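Local coordinates for catalase (Bacillus pumilus, PDB 4QOL), which breaks down hydrogen peroxide to water and oxygen at a buried heme and also shows peroxidase-like reactivity toward phenolic substrates, at residues T171-S183 and D421-S433. Sequence-based numbering, arbitrary orientation.
Sequences TPESTHMLTWLFS and DFKQAGEKYRSYS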
loop_
_atom_site.group_PDB
_atom_site.type_symbol
_atom_site.label_atom_id
_atom_site.label_comp_id
_atom_site.label_asym_id
_atom_site.label_seq_id
_atom_site.Cartn_x
_atom_site.Cartn_y
_atom_site.Cartn_z
ATOM N N THR A 171 32.351 17.459 1.525
ATOM C CA THR A 171 32.511 15.993 1.556
ATOM C C THR A 171 33.652 15.716 0.617
ATOM O O THR A 171 33.510 15.132 -0.452
ATOM C CB THR A 171 31.201 15.330 1.100
ATOM O OG1 THR A 171 30.134 15.843 1.911
ATOM C CG2 THR A 171 31.244 13.835 1.203
ATOM N N PRO A 172 34.907 16.107 1.061
ATOM C CA PRO A 172 36.062 16.074 0.151
ATOM C C PRO A 172 36.485 14.665 -0.293
ATOM O O PRO A 172 37.180 14.520 -1.288
ATOM C CB PRO A 172 37.181 16.746 0.974
ATOM C CG PRO A 172 36.731 16.539 2.414
ATOM C CD PRO A 172 35.227 16.709 2.345
ATOM N N GLU A 173 35.996 13.606 0.359
ATOM C CA GLU A 173 36.187 12.282 -0.211
ATOM C C GLU A 173 35.553 12.082 -1.614
ATOM O O GLU A 173 35.866 11.085 -2.290
ATOM C CB GLU A 173 35.701 11.212 0.778
ATOM C CG GLU A 173 34.204 11.229 1.080
ATOM C CD GLU A 173 33.922 11.963 2.370
ATOM O OE1 GLU A 173 34.450 13.119 2.566
ATOM O OE2 GLU A 173 33.143 11.440 3.181
ATOM N N SER A 174 34.688 13.020 -2.020
ATOM C CA SER A 174 34.043 12.996 -3.325
ATOM C C SER A 174 34.962 13.416 -4.480
ATOM O O SER A 174 34.621 13.273 -5.649
ATOM C CB SER A 174 32.827 13.954 -3.323
ATOM O OG SER A 174 33.184 15.355 -3.139
ATOM N N THR A 175 36.161 13.907 -4.148
ATOM C CA THR A 175 37.021 14.542 -5.157
ATOM C C THR A 175 37.443 13.564 -6.274
ATOM O O THR A 175 37.456 13.929 -7.476
ATOM C CB THR A 175 38.280 15.139 -4.466
ATOM O OG1 THR A 175 37.871 16.031 -3.422
ATOM C CG2 THR A 175 39.095 15.869 -5.412
ATOM N N HIS A 176 37.821 12.343 -5.915
ATOM C CA HIS A 176 38.138 11.348 -6.928
ATOM C C HIS A 176 36.936 11.076 -7.867
ATOM O O HIS A 176 37.077 11.143 -9.097
ATOM C CB HIS A 176 38.665 10.066 -6.262
ATOM C CG HIS A 176 39.301 9.096 -7.214
ATOM N ND1 HIS A 176 39.597 7.787 -6.846
ATOM C CD2 HIS A 176 39.740 9.240 -8.484
ATOM C CE1 HIS A 176 40.134 7.164 -7.876
ATOM N NE2 HIS A 176 40.225 8.024 -8.885
ATOM N N MET A 177 35.752 10.828 -7.305
ATOM C CA MET A 177 34.609 10.586 -8.125
ATOM C C MET A 177 34.312 11.714 -9.099
ATOM O O MET A 177 33.991 11.474 -10.273
ATOM C CB MET A 177 33.382 10.306 -7.279
ATOM C CG MET A 177 32.131 10.046 -8.091
ATOM S SD MET A 177 32.238 8.427 -8.875
ATOM C CE MET A 177 30.489 8.072 -9.167
ATOM N N LEU A 178 34.363 12.917 -8.585
ATOM C CA LEU A 178 34.002 14.074 -9.417
ATOM C C LEU A 178 35.000 14.247 -10.568
ATOM O O LEU A 178 34.698 14.705 -11.679
ATOM C CB LEU A 178 33.953 15.308 -8.582
ATOM C CG LEU A 178 32.859 15.279 -7.517
ATOM C CD1 LEU A 178 32.981 16.481 -6.591
ATOM C CD2 LEU A 178 31.499 15.321 -8.190
ATOM N N THR A 179 36.236 13.821 -10.333
ATOM C CA THR A 179 37.259 13.830 -11.380
ATOM C C THR A 179 37.010 12.828 -12.530
ATOM O O THR A 179 37.444 13.073 -13.674
ATOM C CB THR A 179 38.656 13.610 -10.752
ATOM O OG1 THR A 179 38.861 14.628 -9.750
ATOM C CG2 THR A 179 39.763 13.638 -11.772
ATOM N N TRP A 180 36.271 11.737 -12.248
ATOM C CA TRP A 180 35.748 10.875 -13.289
ATOM C C TRP A 180 34.439 11.358 -13.906
ATOM O O TRP A 180 34.301 11.360 -15.105
ATOM C CB TRP A 180 35.489 9.435 -12.715
ATOM C CG TRP A 180 36.633 8.622 -12.417
ATOM C CD1 TRP A 180 37.512 8.760 -11.365
ATOM C CD2 TRP A 180 37.040 7.430 -13.104
ATOM N NE1 TRP A 180 38.371 7.760 -11.367
ATOM C CE2 TRP A 180 38.150 6.938 -12.436
ATOM C CE3 TRP A 180 36.609 6.777 -14.248
ATOM C CZ2 TRP A 180 38.832 5.770 -12.834
ATOM C CZ3 TRP A 180 37.303 5.615 -14.645
ATOM C CH2 TRP A 180 38.373 5.142 -13.948
ATOM N N LEU A 181 33.495 11.738 -13.048
ATOM C CA LEU A 181 32.150 12.153 -13.472
ATOM C C LEU A 181 32.175 13.374 -14.387
ATOM O O LEU A 181 31.305 13.491 -15.269
ATOM C CB LEU A 181 31.306 12.473 -12.260
ATOM C CG LEU A 181 29.829 12.751 -12.541
ATOM C CD1 LEU A 181 29.127 11.610 -13.266
ATOM C CD2 LEU A 181 29.098 13.075 -11.215
ATOM N N PHE A 182 33.158 14.291 -14.206
ATOM C CA PHE A 182 33.163 15.476 -15.082
ATOM C C PHE A 182 34.160 15.338 -16.224
ATOM O O PHE A 182 34.309 16.263 -17.005
ATOM C CB PHE A 182 33.338 16.751 -14.258
ATOM C CG PHE A 182 32.113 17.155 -13.562
ATOM C CD1 PHE A 182 31.192 17.960 -14.196
ATOM C CD2 PHE A 182 31.808 16.680 -12.308
ATOM C CE1 PHE A 182 30.011 18.303 -13.584
ATOM C CE2 PHE A 182 30.618 17.061 -11.672
ATOM C CZ PHE A 182 29.744 17.897 -12.294
ATOM N N SER A 183 34.788 14.162 -16.364
ATOM C CA SER A 183 35.327 13.748 -17.710
ATOM C C SER A 183 34.181 13.484 -18.635
ATOM O O SER A 183 33.004 13.519 -18.215
ATOM C CB SER A 183 36.220 12.515 -17.645
ATOM O OG SER A 183 35.482 11.300 -17.525
ATOM N N ASP A 421 42.048 11.717 0.803
ATOM C CA ASP A 421 40.908 12.132 -0.062
ATOM C C ASP A 421 41.327 12.677 -1.403
ATOM O O ASP A 421 40.492 12.734 -2.288
ATOM C CB ASP A 421 40.033 13.197 0.631
ATOM C CG ASP A 421 39.249 12.649 1.810
ATOM O OD1 ASP A 421 38.964 11.421 1.855
ATOM O OD2 ASP A 421 38.878 13.465 2.677
ATOM N N PHE A 422 42.612 13.044 -1.566
ATOM C CA PHE A 422 43.075 13.767 -2.775
ATOM C C PHE A 422 44.055 13.059 -3.696
ATOM O O PHE A 422 44.138 13.391 -4.871
ATOM C CB PHE A 422 43.588 15.155 -2.409
ATOM C CG PHE A 422 42.685 15.903 -1.528
ATOM C CD1 PHE A 422 41.522 16.456 -2.038
ATOM C CD2 PHE A 422 42.914 16.021 -0.164
ATOM C CE1 PHE A 422 40.666 17.165 -1.246
ATOM C CE2 PHE A 422 42.015 16.691 0.659
ATOM C CZ PHE A 422 40.865 17.257 0.108
ATOM N N LYS A 423 44.785 12.063 -3.189
ATOM C CA LYS A 423 45.836 11.488 -3.955
ATOM C C LYS A 423 45.409 10.835 -5.255
ATOM O O LYS A 423 45.964 11.116 -6.298
ATOM C CB LYS A 423 46.636 10.487 -3.096
ATOM C CG LYS A 423 47.766 9.867 -3.885
ATOM C CD LYS A 423 48.765 9.111 -3.004
ATOM C CE LYS A 423 49.526 8.107 -3.851
ATOM N NZ LYS A 423 50.553 7.378 -3.048
ATOM N N GLN A 424 44.441 9.917 -5.189
ATOM C CA GLN A 424 44.013 9.242 -6.410
ATOM C C GLN A 424 43.324 10.161 -7.403
ATOM O O GLN A 424 43.382 9.897 -8.606
ATOM C CB GLN A 424 43.097 8.056 -6.044
ATOM C CG GLN A 424 43.838 6.950 -5.321
ATOM C CD GLN A 424 43.101 5.640 -5.362
ATOM O OE1 GLN A 424 41.951 5.575 -5.794
ATOM N NE2 GLN A 424 43.796 4.528 -4.991
ATOM N N ALA A 425 42.652 11.218 -6.937
ATOM C CA ALA A 425 42.060 12.222 -7.837
ATOM C C ALA A 425 43.177 12.875 -8.657
ATOM O O ALA A 425 42.990 13.110 -9.839
ATOM C CB ALA A 425 41.305 13.261 -7.072
ATOM N N GLY A 426 44.281 13.163 -8.014
ATOM C CA GLY A 426 45.432 13.753 -8.725
ATOM C C GLY A 426 45.992 12.746 -9.728
ATOM O O GLY A 426 46.397 13.128 -10.836
ATOM N N GLU A 427 46.084 11.467 -9.335
ATOM C CA GLU A 427 46.587 10.453 -10.251
ATOM C C GLU A 427 45.710 10.278 -11.446
ATOM O O GLU A 427 46.196 10.164 -12.579
ATOM C CB GLU A 427 46.792 9.101 -9.497
ATOM C CG GLU A 427 47.832 9.182 -8.395
ATOM C CD GLU A 427 47.904 7.965 -7.491
ATOM O OE1 GLU A 427 49.010 7.737 -6.910
ATOM O OE2 GLU A 427 46.881 7.244 -7.239
ATOM N N LYS A 428 44.383 10.356 -11.234
ATOM C CA LYS A 428 43.443 10.278 -12.346
ATOM C C LYS A 428 43.597 11.467 -13.255
ATOM O O LYS A 428 43.718 11.291 -14.484
ATOM C CB LYS A 428 41.993 10.157 -11.852
ATOM C CG LYS A 428 40.984 9.946 -12.969
ATOM C CD LYS A 428 41.192 8.675 -13.760
ATOM C CE LYS A 428 40.120 8.578 -14.867
ATOM N NZ LYS A 428 40.358 7.382 -15.705
ATOM N N TYR A 429 43.655 12.657 -12.672
ATOM C CA TYR A 429 43.845 13.884 -13.468
ATOM C C TYR A 429 45.066 13.756 -14.382
ATOM O O TYR A 429 45.036 13.992 -15.587
ATOM C CB TYR A 429 44.045 15.103 -12.547
ATOM C CG TYR A 429 44.353 16.383 -13.338
ATOM C CD1 TYR A 429 43.337 17.033 -14.019
ATOM C CD2 TYR A 429 45.626 16.918 -13.400
ATOM C CE1 TYR A 429 43.560 18.207 -14.762
ATOM C CE2 TYR A 429 45.862 18.078 -14.130
ATOM C CZ TYR A 429 44.835 18.718 -14.791
ATOM O OH TYR A 429 45.078 19.934 -15.518
ATOM N N ARG A 430 46.172 13.348 -13.776
ATOM C CA ARG A 430 47.412 13.271 -14.536
ATOM C C ARG A 430 47.400 12.200 -15.592
ATOM O O ARG A 430 48.169 12.294 -16.544
ATOM C CB ARG A 430 48.598 13.109 -13.619
ATOM C CG ARG A 430 48.872 14.346 -12.817
ATOM C CD ARG A 430 50.135 14.204 -11.975
ATOM N NE ARG A 430 49.983 13.234 -10.888
ATOM C CZ ARG A 430 49.545 13.500 -9.658
ATOM N NH1 ARG A 430 49.115 14.715 -9.280
ATOM N NH2 ARG A 430 49.567 12.537 -8.770
ATOM N N SER A 431 46.552 11.189 -15.448
ATOM C CA SER A 431 46.420 10.109 -16.447
ATOM C C SER A 431 45.617 10.515 -17.685
ATOM O O SER A 431 45.649 9.818 -18.714
ATOM C CB SER A 431 45.822 8.855 -15.794
ATOM O OG SER A 431 44.392 8.950 -15.668
ATOM N N TYR A 432 44.922 11.655 -17.613
ATOM C CA TYR A 432 44.166 12.130 -18.733
ATOM C C TYR A 432 45.134 12.675 -19.813
ATOM O O TYR A 432 46.100 13.340 -19.492
ATOM C CB TYR A 432 43.192 13.264 -18.320
ATOM C CG TYR A 432 41.900 12.814 -17.603
ATOM C CD1 TYR A 432 41.201 11.689 -18.023
ATOM C CD2 TYR A 432 41.466 13.461 -16.462
ATOM C CE1 TYR A 432 40.067 11.251 -17.344
ATOM C CE2 TYR A 432 40.322 13.042 -15.756
ATOM C CZ TYR A 432 39.632 11.924 -16.199
ATOM O OH TYR A 432 38.485 11.500 -15.503
ATOM N N SER A 433 44.773 12.475 -21.077
ATOM C CA SER A 433 45.376 13.214 -22.197
ATOM C C SER A 433 45.072 14.687 -22.051
ATOM O O SER A 433 44.197 15.076 -21.275
ATOM C CB SER A 433 44.836 12.701 -23.537
ATOM O OG SER A 433 43.483 13.078 -23.728
HETATM O O HOH W 1 38.477 11.360 -3.285
HETATM O O HOH W 2 37.132 12.509 4.313
HETATM O O HOH W 3 38.539 9.887 -0.403
HETATM O O HOH W 4 42.899 6.996 -10.137
#
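In the heme catalase fold, two nearly parallel helices join the main catalase region to the C-terminal helical bundle where Trp180 of helix 175-181 meets Lys428 of helix 423-431, the axes 8.2 Å apart. Ala425 CB lies 3.7 Å from His176 CA, where the two backbones come close. Lys428 bends at chi2 and then runs straight over one face of the Trp180 indole; CE sits above the six-membered ring, and NZ lies 3.6 Å from that ring's centroid, a cation-pi contact. The His176 ring takes Gln424 CB on one face, 3.8 Å from its centroid, and stands almost square to the Gln424 amide, while His176 ND1 is hydrogen-bonded to Thr282 O and Gln424 OE1 to Thr284 N. At the C-terminal ends, Tyr432 OH donates to Thr179 O at 2.6 Å, tilted 28° from the carbonyl plane. At the other end a water accepts from His176 N at 2.9 Å and also contacts Glu173 O and Asp421 O. Asp421 OD1 forms a salt bridge with Arg138 NH2, which probably offsets the Glu173 carboxylate, whose OE1 is 4.4 Å from Asp421 OD2. The interface thus combines a direct hydrogen bond at the Tyr432 end, a water-mediated link at the Asp421 end, and between them Ala425-His176 packing with CH-pi and cation-pi contacts.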